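Local coordinates for calcium binding protein (Fasciola hepatica, PDB 5FX0) that probably binds calcium through its full-length form, with this dynein light chain-like domain pairing with a second copy by strand exchange, at residues A[74-79]-A[94-99]. Numbering follows the deposited sequence.
Sequences GSYWMH and RHICLA
Over one face of the Tyr76 ring lies a methyl of Leu98: CD2 sits 3.8 Å from the ring centroid and 26° off the normal, a CH-pi contact displaced toward the CE2–CZ side of the ring. The sister methyl CD1 follows the same ring nearer its root, 3.8 Å from Tyr76 CD2, so the two prongs of the leucine fork run from the base of the ring to its hydroxyl end. Ile96 approaches obliquely, bringing its CG2 to 3.9 Å from Tyr76 CE1. With CG between its own backbone N and carbonyl carbon (chi1 69°), the Tyr76 ring lies against Leu98 and Ile96. The case illustrates how this dynein light chain-like domain dimerises by strand exchange, as dynein light chains do: the chain leaves its own antiparallel sheet after strand 67-72, turns a corner at Gly74, and strand 75-79 pairs antiparallel with a strand of the second subunit, extending that subunit's sheet. No hydrogen bond links the two segments; strands 75-79 and 95-99 run nearly parallel (10°), their axes 9.9 Å apart at closest, a spacing bridged by side chains. At the corner, Ile96 reaches back with CD1 to 3.4 Å from the carbonyl O of Gly74, an apolar methyl against a polar atom. Farther along, Met78 brings SD to 4.5 Å from Leu98 CD1, a looser touch. The phenol oxygen of Tyr76, with Leu98 CD2 beside it, is hydrogen-bonded to Gln89 OE1 on strand 87-92, which fastens the far end of the ring, while Leu72 of the second subunit also packs against Tyr76.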
ATOM      1  N   GLY A  74      -5.036   8.765   4.533  1.00 42.99           N
ATOM      2  CA  GLY A  74      -6.339   8.134   4.601  1.00 44.13           C
ATOM      3  C   GLY A  74      -6.208   6.925   5.475  1.00 43.51           C
ATOM      4  O   GLY A  74      -5.346   6.888   6.339  1.00 47.34           O
ATOM      5  N   SER A  75      -7.067   5.944   5.245  1.00 44.80           N
ATOM      6  CA  SER A  75      -7.084   4.712   6.017  1.00 45.18           C
ATOM      7  C   SER A  75      -6.647   3.578   5.098  1.00 46.31           C
ATOM      8  O   SER A  75      -6.750   3.669   3.860  1.00 43.04           O
ATOM      9  CB  SER A  75      -8.493   4.454   6.535  1.00 51.24           C
ATOM     10  OG  SER A  75      -9.188   5.681   6.758  1.00 54.32           O
ATOM     11  N   TYR A  76      -6.156   2.510   5.696  1.00 42.74           N
ATOM     12  CA  TYR A  76      -5.615   1.396   4.917  1.00 46.00           C
ATOM     13  C   TYR A  76      -5.782   0.109   5.703  1.00 44.02           C
ATOM     14  O   TYR A  76      -5.834   0.139   6.930  1.00 43.68           O
ATOM     15  CB  TYR A  76      -4.137   1.624   4.540  1.00 41.04           C
ATOM     16  CG  TYR A  76      -3.234   1.553   5.721  1.00 41.19           C
ATOM     17  CD1 TYR A  76      -3.042   2.654   6.541  1.00 43.75           C
ATOM     18  CD2 TYR A  76      -2.639   0.362   6.085  1.00 46.95           C
ATOM     19  CE1 TYR A  76      -2.246   2.571   7.668  1.00 44.39           C
ATOM     20  CE2 TYR A  76      -1.838   0.268   7.217  1.00 45.08           C
ATOM     21  CZ  TYR A  76      -1.651   1.379   7.997  1.00 44.72           C
ATOM     22  OH  TYR A  76      -0.860   1.282   9.111  1.00 55.38           O
ATOM     23  N   TRP A  77      -5.861  -0.991   4.958  1.00 42.91           N
ATOM     24  CA  TRP A  77      -5.932  -2.353   5.456  1.00 43.32           C
ATOM     25  C   TRP A  77      -5.058  -3.148   4.494  1.00 48.56           C
ATOM     26  O   TRP A  77      -5.228  -3.035   3.286  1.00 48.66           O
ATOM     27  CB  TRP A  77      -7.386  -2.846   5.400  1.00 45.81           C
ATOM     28  CG  TRP A  77      -8.301  -1.948   6.132  1.00 48.84           C
ATOM     29  CD1 TRP A  77      -8.647  -2.023   7.453  1.00 47.07           C
ATOM     30  CD2 TRP A  77      -8.950  -0.773   5.612  1.00 53.68           C
ATOM     31  NE1 TRP A  77      -9.494  -0.988   7.778  1.00 50.91           N
ATOM     32  CE2 TRP A  77      -9.693  -0.203   6.674  1.00 50.63           C
ATOM     33  CE3 TRP A  77      -8.966  -0.145   4.356  1.00 50.83           C
ATOM     34  CZ2 TRP A  77     -10.441   0.959   6.522  1.00 50.68           C
ATOM     35  CZ3 TRP A  77      -9.722   1.006   4.205  1.00 52.76           C
ATOM     36  CH2 TRP A  77     -10.451   1.548   5.290  1.00 50.63           C
ATOM     37  N   MET A  78      -4.112  -3.932   4.996  1.00 56.81           N
ATOM     38  CA  MET A  78      -3.147  -4.608   4.124  1.00 61.81           C
ATOM     39  C   MET A  78      -2.936  -6.073   4.484  1.00 69.75           C
ATOM     40  O   MET A  78      -3.322  -6.529   5.583  1.00 70.07           O
ATOM     41  CB  MET A  78      -1.807  -3.869   4.112  1.00 67.49           C
ATOM     42  CG  MET A  78      -1.043  -3.846   5.426  1.00 78.81           C
ATOM     43  SD  MET A  78       0.705  -3.447   5.173  1.00104.84           S
ATOM     44  CE  MET A  78       1.464  -4.325   6.548  1.00104.80           C
ATOM     45  N   HIS A  79      -2.350  -6.795   3.525  1.00 70.87           N
ATOM     46  CA  HIS A  79      -1.879  -8.165   3.723  1.00 78.81           C
ATOM     47  C   HIS A  79      -0.766  -8.543   2.720  1.00 78.44           C
ATOM     48  O   HIS A  79      -0.898  -8.310   1.514  1.00 72.83           O
ATOM     49  CB  HIS A  79      -3.035  -9.172   3.643  1.00 81.74           C
ATOM     50  CG  HIS A  79      -2.701 -10.512   4.232  1.00 87.73           C
ATOM     51  ND1 HIS A  79      -2.507 -10.703   5.586  1.00 94.91           N
ATOM     52  CD2 HIS A  79      -2.517 -11.721   3.655  1.00 89.58           C
ATOM     53  CE1 HIS A  79      -2.222 -11.971   5.816  1.00 91.03           C
ATOM     54  NE2 HIS A  79      -2.225 -12.612   4.662  1.00 91.34           N
ATOM     55  N   ARG A  94       0.654  14.384   7.792  1.00 49.37           N
ATOM     56  CA  ARG A  94      -0.451  13.854   6.992  1.00 50.13           C
ATOM     57  C   ARG A  94      -0.121  12.566   6.238  1.00 46.11           C
ATOM     58  O   ARG A  94      -1.028  11.853   5.792  1.00 49.96           O
ATOM     59  CB  ARG A  94      -0.963  14.925   6.011  1.00 52.19           C
ATOM     60  CG  ARG A  94      -0.053  15.325   4.864  1.00 56.95           C
ATOM     61  CD  ARG A  94      -0.802  16.271   3.915  1.00 62.71           C
ATOM     62  NE  ARG A  94      -0.032  16.563   2.711  1.00 69.84           N
ATOM     63  CZ  ARG A  94       1.015  17.397   2.639  1.00 74.74           C
ATOM     64  NH1 ARG A  94       1.453  18.074   3.707  1.00 69.81           N
ATOM     65  NH2 ARG A  94       1.638  17.559   1.474  1.00 75.28           N
ATOM     66  N   HIS A  95       1.163  12.293   6.063  1.00 42.42           N
ATOM     67  CA  HIS A  95       1.607  11.111   5.343  1.00 45.73           C
ATOM     68  C   HIS A  95       1.817   9.894   6.237  1.00 44.98           C
ATOM     69  O   HIS A  95       2.324  10.008   7.350  1.00 44.43           O
ATOM     70  CB  HIS A  95       2.885  11.435   4.605  1.00 45.36           C
ATOM     71  CG  HIS A  95       2.700  12.513   3.599  1.00 48.38           C
ATOM     72  ND1 HIS A  95       1.840  12.381   2.530  1.00 52.91           N
ATOM     73  CD2 HIS A  95       3.219  13.758   3.519  1.00 50.09           C
ATOM     74  CE1 HIS A  95       1.857  13.490   1.818  1.00 52.68           C
ATOM     75  NE2 HIS A  95       2.682  14.341   2.401  1.00 54.47           N
ATOM     76  N   ILE A  96       1.405   8.741   5.719  1.00 44.04           N
ATOM     77  CA  ILE A  96       1.587   7.443   6.355  1.00 40.20           C
ATOM     78  C   ILE A  96       2.546   6.726   5.435  1.00 38.90           C
ATOM     79  O   ILE A  96       2.310   6.674   4.239  1.00 37.70           O
ATOM     80  CB  ILE A  96       0.261   6.649   6.466  1.00 39.74           C
ATOM     81  CG1 ILE A  96      -0.675   7.304   7.502  1.00 41.70           C
ATOM     82  CG2 ILE A  96       0.518   5.179   6.819  1.00 38.08           C
ATOM     83  CD1 ILE A  96      -2.141   6.923   7.357  1.00 45.13           C
ATOM     84  N   CYS A  97       3.623   6.187   5.997  1.00 38.14           N
ATOM     85  CA  CYS A  97       4.549   5.347   5.264  1.00 40.75           C
ATOM     86  C   CYS A  97       4.383   3.879   5.659  1.00 36.73           C
ATOM     87  O   CYS A  97       4.505   3.539   6.814  1.00 36.34           O
ATOM     88  CB  CYS A  97       5.981   5.807   5.512  1.00 43.68           C
ATOM     89  SG  CYS A  97       7.188   4.807   4.637  1.00 55.49           S
ATOM     90  N   LEU A  98       4.095   3.037   4.679  1.00 36.45           N
ATOM     91  CA  LEU A  98       4.115   1.603   4.817  1.00 41.52           C
ATOM     92  C   LEU A  98       5.332   1.090   4.043  1.00 42.41           C
ATOM     93  O   LEU A  98       5.446   1.328   2.855  1.00 45.29           O
ATOM     94  CB  LEU A  98       2.843   0.982   4.230  1.00 42.37           C
ATOM     95  CG  LEU A  98       1.508   1.591   4.641  1.00 45.27           C
ATOM     96  CD1 LEU A  98       0.400   0.856   3.901  1.00 45.34           C
ATOM     97  CD2 LEU A  98       1.267   1.546   6.157  1.00 44.81           C
ATOM     98  N   ALA A  99       6.229   0.387   4.716  1.00 41.35           N
ATOM     99  CA  ALA A  99       7.398  -0.227   4.064  1.00 41.25           C
ATOM    100  C   ALA A  99       7.576  -1.623   4.608  1.00 39.82           C
ATOM    101  O   ALA A  99       7.474  -1.838   5.800  1.00 43.12           O
ATOM    102  CB  ALA A  99       8.664   0.612   4.294  1.00 39.73           C
TER